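Local structure of hypothetical protein (Mus musculus, 1VKB) at residues 40-45 with 76-81; 102-107 with 121-126. The protein probably acts as a gamma-glutamylamine cyclotransferase of the AIG2-like family, releasing 5-oxoproline from gamma-glutamyl amines. All blocks are in the same frame, centred on the assembly; numbering follows the deposited sequence.

Interaction 1 of 2, residues 40-45 with 76-81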
loop_
_atom_site.group_PDB
_atom_site.type_symbol
_atom_site.label_atom_id
_atom_site.label_comp_id
_atom_site.label_asym_id
_atom_site.label_seq_id
_atom_site.Cartn_x
_atom_site.Cartn_y
_atom_site.Cartn_z
ATOM N N ALA A 40 -5.374 5.928 -12.967
ATOM C CA ALA A 40 -5.631 4.980 -11.915
ATOM C C ALA A 40 -7.130 4.870 -11.796
ATOM O O ALA A 40 -7.799 5.884 -11.572
ATOM C CB ALA A 40 -5.032 5.436 -10.636
ATOM N N ALA A 41 -7.674 3.672 -12.014
ATOM C CA ALA A 41 -9.110 3.475 -11.870
ATOM C C ALA A 41 -9.400 2.564 -10.694
ATOM O O ALA A 41 -8.890 1.436 -10.630
ATOM C CB ALA A 41 -9.674 2.868 -13.130
ATOM N N PHE A 42 -10.237 3.025 -9.772
ATOM C CA PHE A 42 -10.688 2.170 -8.653
ATOM C C PHE A 42 -11.482 0.981 -9.122
ATOM O O PHE A 42 -12.410 1.122 -9.922
ATOM C CB PHE A 42 -11.505 3.013 -7.656
ATOM C CG PHE A 42 -12.036 2.244 -6.490
ATOM C CD1 PHE A 42 -11.231 1.989 -5.379
ATOM C CD2 PHE A 42 -13.346 1.776 -6.490
ATOM C CE1 PHE A 42 -11.733 1.311 -4.281
ATOM C CE2 PHE A 42 -13.844 1.065 -5.394
ATOM C CZ PHE A 42 -13.041 0.825 -4.304
ATOM N N ARG A 43 -11.120 -0.201 -8.645
ATOM C CA ARG A 43 -11.831 -1.427 -8.985
ATOM C C ARG A 43 -12.551 -2.116 -7.823
ATOM O O ARG A 43 -13.580 -2.793 -8.021
ATOM C CB ARG A 43 -10.851 -2.403 -9.615
ATOM C CG ARG A 43 -10.351 -1.949 -10.974
ATOM C CD ARG A 43 -11.445 -1.935 -12.017
ATOM N NE ARG A 43 -10.896 -1.510 -13.290
ATOM C CZ ARG A 43 -11.280 -0.462 -13.969
ATOM N NH1 ARG A 43 -12.289 0.279 -13.565
ATOM N NH2 ARG A 43 -10.657 -0.169 -15.096
ATOM N N GLY A 44 -12.043 -1.963 -6.613
ATOM C CA GLY A 44 -12.730 -2.551 -5.464
ATOM C C GLY A 44 -11.863 -2.673 -4.231
ATOM O O GLY A 44 -10.858 -1.982 -4.084
ATOM N N ARG A 45 -12.287 -3.527 -3.323
ATOM C CA ARG A 45 -11.623 -3.716 -2.030
ATOM C C ARG A 45 -11.164 -5.144 -1.940
ATOM O O ARG A 45 -11.829 -6.061 -2.478
ATOM C CB ARG A 45 -12.597 -3.453 -0.893
ATOM C CG ARG A 45 -13.041 -2.009 -0.735
ATOM C CD ARG A 45 -13.984 -1.795 0.449
ATOM N NE ARG A 45 -15.228 -2.581 0.327
ATOM C CZ ARG A 45 -15.534 -3.701 1.011
ATOM N NH1 ARG A 45 -14.692 -4.228 1.898
ATOM N NH2 ARG A 45 -16.703 -4.305 0.798
ATOM N N THR A 76 -6.029 -5.377 4.569
ATOM C CA THR A 76 -7.091 -4.888 3.698
ATOM C C THR A 76 -6.596 -3.680 2.911
ATOM O O THR A 76 -5.669 -2.959 3.326
ATOM C CB THR A 76 -8.385 -4.501 4.519
ATOM O OG1 THR A 76 -8.101 -3.426 5.416
ATOM C CG2 THR A 76 -8.838 -5.618 5.411
ATOM N N GLY A 77 -7.240 -3.428 1.783
ATOM C CA GLY A 77 -6.856 -2.300 0.956
ATOM C C GLY A 77 -7.734 -2.237 -0.253
ATOM O O GLY A 77 -8.832 -2.820 -0.299
ATOM N N GLU A 78 -7.247 -1.481 -1.219
ATOM C CA GLU A 78 -8.023 -1.162 -2.391
ATOM C C GLU A 78 -7.273 -1.604 -3.638
ATOM O O GLU A 78 -6.064 -1.436 -3.767
ATOM C CB GLU A 78 -8.313 0.324 -2.448
ATOM C CG GLU A 78 -9.234 0.777 -1.316
ATOM C CD GLU A 78 -9.371 2.260 -1.231
ATOM O OE1 GLU A 78 -8.592 3.013 -1.870
ATOM O OE2 GLU A 78 -10.261 2.658 -0.493
ATOM N N ILE A 79 -8.043 -2.121 -4.576
ATOM C CA ILE A 79 -7.531 -2.521 -5.901
ATOM C C ILE A 79 -7.786 -1.441 -6.933
ATOM O O ILE A 79 -8.923 -0.974 -7.090
ATOM C CB ILE A 79 -8.171 -3.830 -6.329
ATOM C CG1 ILE A 79 -7.970 -4.920 -5.248
ATOM C CG2 ILE A 79 -7.641 -4.267 -7.676
ATOM C CD1 ILE A 79 -8.848 -6.132 -5.459
ATOM N N TYR A 80 -6.722 -1.064 -7.652
ATOM C CA TYR A 80 -6.824 -0.125 -8.783
ATOM C C TYR A 80 -6.274 -0.755 -10.021
ATOM O O TYR A 80 -5.378 -1.583 -9.946
ATOM C CB TYR A 80 -6.011 1.171 -8.522
ATOM C CG TYR A 80 -6.639 2.016 -7.456
ATOM C CD1 TYR A 80 -6.492 1.676 -6.124
ATOM C CD2 TYR A 80 -7.367 3.145 -7.778
ATOM C CE1 TYR A 80 -7.085 2.425 -5.125
ATOM C CE2 TYR A 80 -7.986 3.899 -6.784
ATOM C CZ TYR A 80 -7.826 3.521 -5.458
ATOM O OH TYR A 80 -8.436 4.222 -4.445
ATOM N N GLU A 81 -6.781 -0.339 -11.170
ATOM C CA GLU A 81 -6.124 -0.646 -12.435
ATOM C C GLU A 81 -5.412 0.628 -12.878
ATOM O O GLU A 81 -6.063 1.682 -12.992
ATOM C CB GLU A 81 -7.132 -1.151 -13.474
ATOM C CG GLU A 81 -6.433 -1.673 -14.694
ATOM C CD GLU A 81 -7.352 -2.335 -15.710
ATOM O OE1 GLU A 81 -8.448 -1.812 -15.959
ATOM O OE2 GLU A 81 -6.954 -3.368 -16.279
#

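Interaction 2 of 2, residues 102-107 with 121-126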
loop_
_atom_site.group_PDB
_atom_site.type_symbol
_atom_site.label_atom_id
_atom_site.label_comp_id
_atom_site.label_asym_id
_atom_site.label_seq_id
_atom_site.Cartn_x
_atom_site.Cartn_y
_atom_site.Cartn_z
ATOM N N ARG A 102 8.511 -3.101 -5.125
ATOM C CA ARG A 102 7.240 -3.486 -5.654
ATOM C C ARG A 102 7.202 -4.995 -5.835
ATOM O O ARG A 102 8.072 -5.574 -6.526
ATOM C CB ARG A 102 7.022 -2.797 -6.995
ATOM C CG ARG A 102 5.677 -3.182 -7.660
ATOM C CD ARG A 102 5.110 -2.139 -8.618
ATOM N NE ARG A 102 6.051 -1.537 -9.580
ATOM C CZ ARG A 102 6.431 -2.104 -10.753
ATOM N NH1 ARG A 102 6.105 -3.340 -11.082
ATOM N NH2 ARG A 102 7.228 -1.460 -11.559
ATOM N N THR A 103 6.171 -5.622 -5.278
ATOM C CA THR A 103 6.054 -7.078 -5.219
ATOM C C THR A 103 4.666 -7.521 -5.673
ATOM O O THR A 103 3.692 -6.896 -5.328
ATOM C CB THR A 103 6.305 -7.502 -3.742
ATOM O OG1 THR A 103 7.639 -7.102 -3.353
ATOM C CG2 THR A 103 6.340 -8.957 -3.651
ATOM N N ALA A 104 4.561 -8.603 -6.452
ATOM C CA ALA A 104 3.248 -9.024 -6.987
ATOM C C ALA A 104 2.668 -9.979 -5.940
ATOM O O ALA A 104 3.371 -10.892 -5.538
ATOM C CB ALA A 104 3.438 -9.734 -8.270
ATOM N N LEU A 105 1.451 -9.743 -5.450
ATOM C CA LEU A 105 0.830 -10.600 -4.455
ATOM C C LEU A 105 -0.605 -10.951 -4.859
ATOM O O LEU A 105 -1.259 -10.204 -5.571
ATOM C CB LEU A 105 0.771 -9.886 -3.089
ATOM C CG LEU A 105 2.025 -9.416 -2.361
ATOM C CD1 LEU A 105 1.599 -8.703 -1.046
ATOM C CD2 LEU A 105 2.946 -10.618 -2.085
ATOM N N GLN A 106 -1.094 -12.077 -4.360
ATOM C CA GLN A 106 -2.482 -12.474 -4.565
ATOM C C GLN A 106 -3.351 -11.753 -3.551
ATOM O O GLN A 106 -3.080 -11.799 -2.348
ATOM C CB GLN A 106 -2.659 -13.971 -4.378
ATOM C CG GLN A 106 -4.006 -14.476 -4.728
ATOM C CD GLN A 106 -4.125 -15.983 -4.468
ATOM O OE1 GLN A 106 -3.211 -16.598 -3.899
ATOM N NE2 GLN A 106 -5.247 -16.570 -4.862
ATOM N N VAL A 107 -4.444 -11.168 -4.057
ATOM C CA VAL A 107 -5.397 -10.378 -3.259
ATOM C C VAL A 107 -6.789 -10.984 -3.396
ATOM O O VAL A 107 -7.296 -11.218 -4.487
ATOM C CB VAL A 107 -5.393 -8.893 -3.679
ATOM C CG1 VAL A 107 -6.489 -8.108 -2.987
ATOM C CG2 VAL A 107 -4.000 -8.251 -3.456
ATOM N N SER A 121 -9.923 -13.959 -6.531
ATOM C CA SER A 121 -8.699 -13.212 -6.218
ATOM C C SER A 121 -8.099 -12.597 -7.440
ATOM O O SER A 121 -8.418 -12.992 -8.564
ATOM C CB SER A 121 -7.674 -14.125 -5.577
ATOM O OG SER A 121 -7.319 -15.152 -6.453
ATOM N N VAL A 122 -7.188 -11.648 -7.225
ATOM C CA VAL A 122 -6.539 -10.985 -8.337
ATOM C C VAL A 122 -5.080 -10.780 -7.974
ATOM O O VAL A 122 -4.772 -10.465 -6.839
ATOM C CB VAL A 122 -7.230 -9.648 -8.643
ATOM C CG1 VAL A 122 -7.246 -8.781 -7.488
ATOM C CG2 VAL A 122 -6.540 -8.914 -9.819
ATOM N N GLN A 123 -4.188 -10.946 -8.942
ATOM C CA GLN A 123 -2.773 -10.633 -8.673
ATOM C C GLN A 123 -2.567 -9.135 -8.823
ATOM O O GLN A 123 -2.941 -8.550 -9.843
ATOM C CB GLN A 123 -1.825 -11.354 -9.648
ATOM C CG GLN A 123 -0.368 -11.360 -9.162
ATOM C CD GLN A 123 -0.094 -12.508 -8.160
ATOM O OE1 GLN A 123 -0.986 -13.282 -7.858
ATOM N NE2 GLN A 123 1.137 -12.613 -7.690
ATOM N N CYS A 124 -1.902 -8.505 -7.840
ATOM C CA CYS A 124 -1.711 -7.072 -7.821
ATOM C C CYS A 124 -0.280 -6.773 -7.400
ATOM O O CYS A 124 0.262 -7.476 -6.561
ATOM C CB CYS A 124 -2.580 -6.442 -6.746
ATOM S SG CYS A 124 -4.360 -6.610 -6.983
ATOM N N PHE A 125 0.299 -5.737 -7.960
ATOM C CA PHE A 125 1.501 -5.182 -7.413
ATOM C C PHE A 125 1.171 -4.492 -6.052
ATOM O O PHE A 125 0.179 -3.754 -5.901
ATOM C CB PHE A 125 2.134 -4.154 -8.335
ATOM C CG PHE A 125 2.752 -4.739 -9.582
ATOM C CD1 PHE A 125 3.676 -5.770 -9.525
ATOM C CD2 PHE A 125 2.380 -4.247 -10.837
ATOM C CE1 PHE A 125 4.199 -6.322 -10.709
ATOM C CE2 PHE A 125 2.937 -4.802 -11.995
ATOM C CZ PHE A 125 3.826 -5.822 -11.915
ATOM N N VAL A 126 2.086 -4.660 -5.113
ATOM C CA VAL A 126 1.958 -4.059 -3.775
ATOM C C VAL A 126 3.332 -3.531 -3.393
ATOM O O VAL A 126 4.342 -4.168 -3.736
ATOM C CB VAL A 126 1.536 -5.129 -2.729
ATOM C CG1 VAL A 126 1.324 -4.474 -1.355
ATOM C CG2 VAL A 126 0.250 -5.817 -3.155
#

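Interaction 1 of 2, residues 40-45 with 76-81
Tyr-80 lies across the backbone of Ala-41 and Phe-42, where two antiparallel strands of the mixed sheet meet. Its CG stands anti to its own carbonyl carbon (chi1 -70°), which carries the ring over the neighbouring strand. Tyr-80 CB lies 3.6 Å from Ala-41 O, and CD2 comes close to Phe-42 N. Tyr-80 CE2 packs on Phe-42 CB at 3.7 Å. Farther out, CZ and OH meet Phe-42 CD1, part of a T-shaped stack in which the edge of Phe-42 points at the face of Tyr-80, with centroids 5.5 Å apart and planes at 75°. At the tip, Tyr-80 OH donates to Glu-78 OE1 (2.8 Å), reaching it from above the carboxylate plane; the same oxygen also accepts Arg-24 N, and Glu-78 CG touches the Phe-42 ring edge. An alanine in place of Tyr-80 would probably open a gap beside Phe-42, take the hydroxyl donor from Glu-78 OE1 and let the phenyl ring turn more freely. Two residues, Arg-43 and Gly-44, stand opposite the single Ile-79, which makes a classic beta bulge: Ile-79 O accepts Arg-43 N at 2.8 Å and, weakly, Gly-44 N at 3.3 Å. At the backbone angles of Gly-44 a CB would collide with the carbonyl O of Arg-43, and Gly-44 N sits over one face of the Phe-42 ring. On the face bearing Ala-41 and Glu-81, Arg-43 bends at chi2 and its guanidinium, one face against Ala-41 CB, places NH2 2.9 Å from Glu-81 OE1, a salt bridge whose N-H...O bond is nearly straight (178°). The pairing thus combines two unlike halves: an aromatic face on which Glu-78 OE1 is held by the hydroxyl of Tyr-80 and the backbone N of Arg-24, and an opposite face carrying a charge pair, which probably favours the ionised form of Glu-81.

Interaction 2 of 2, residues 102-107 with 121-126
Val-107, Val-126 and Phe-125 lose the largest areas in this regular antiparallel pairing, the two valines on one face of the sheet and the phenylalanine on the other. Val-107 reaches diagonally over the next strand, its CG2 3.9 Å from Cys-124 SG, while its N and O bond to the backbone of Val-122. At the far end Val-126 CG2 meets Leu-105 CD1 at 3.8 Å, the two side chains crossing at about a right angle. Phe-125 is covered by Arg-102: the aliphatic CD rests 3.6 Å from Phe-125 CG, then the chain bends at chi3 (46°) and puts NH1 3.4 Å above the ring plane, over its centre. This is a cation-pi contact, Arg-102 CZ lying 4.5 Å from the Phe-125 centroid and only 4° off the ring normal. The guanidinium meets the ring edge-on, its plane 68° from that of the ring, and its NH2 is held by Asp-91 in a salt bridge that helps to fix it. On the same face as Phe-125, Gln-106 NE2 donates a straight bond of 3.0 Å to Ser-121 OG. The valine face packs inward on Phe-17 of strand 14-18 and, through Val-107, on Ile-79 of strand 76-82; Arg-102 and Phe-125 both lean on Leu-87 of helix 84-93.

From the N terminus the chain lays down strand 14-18, then segment 40-45, and returns to it as 76-81: interaction 1 closes a loop of 30 residues that contains the 54-57 and 62-66 hairpin. The Cys-47 to Cys-74 disulfide nests inside this closure. Helix 84-93 follows, and interaction 2 then closes the shorter loop between 102-107 and 121-126, from which strand 111-112 reaches back to pair with strand 40-48. The two closures run in series, neither nested nor crossing. They meet in the core, where Ile-79 CD1 packs 3.7 Å from Val-122 CG1, and strands 40-48 and 101-109 are neighbours in the same mixed sheet.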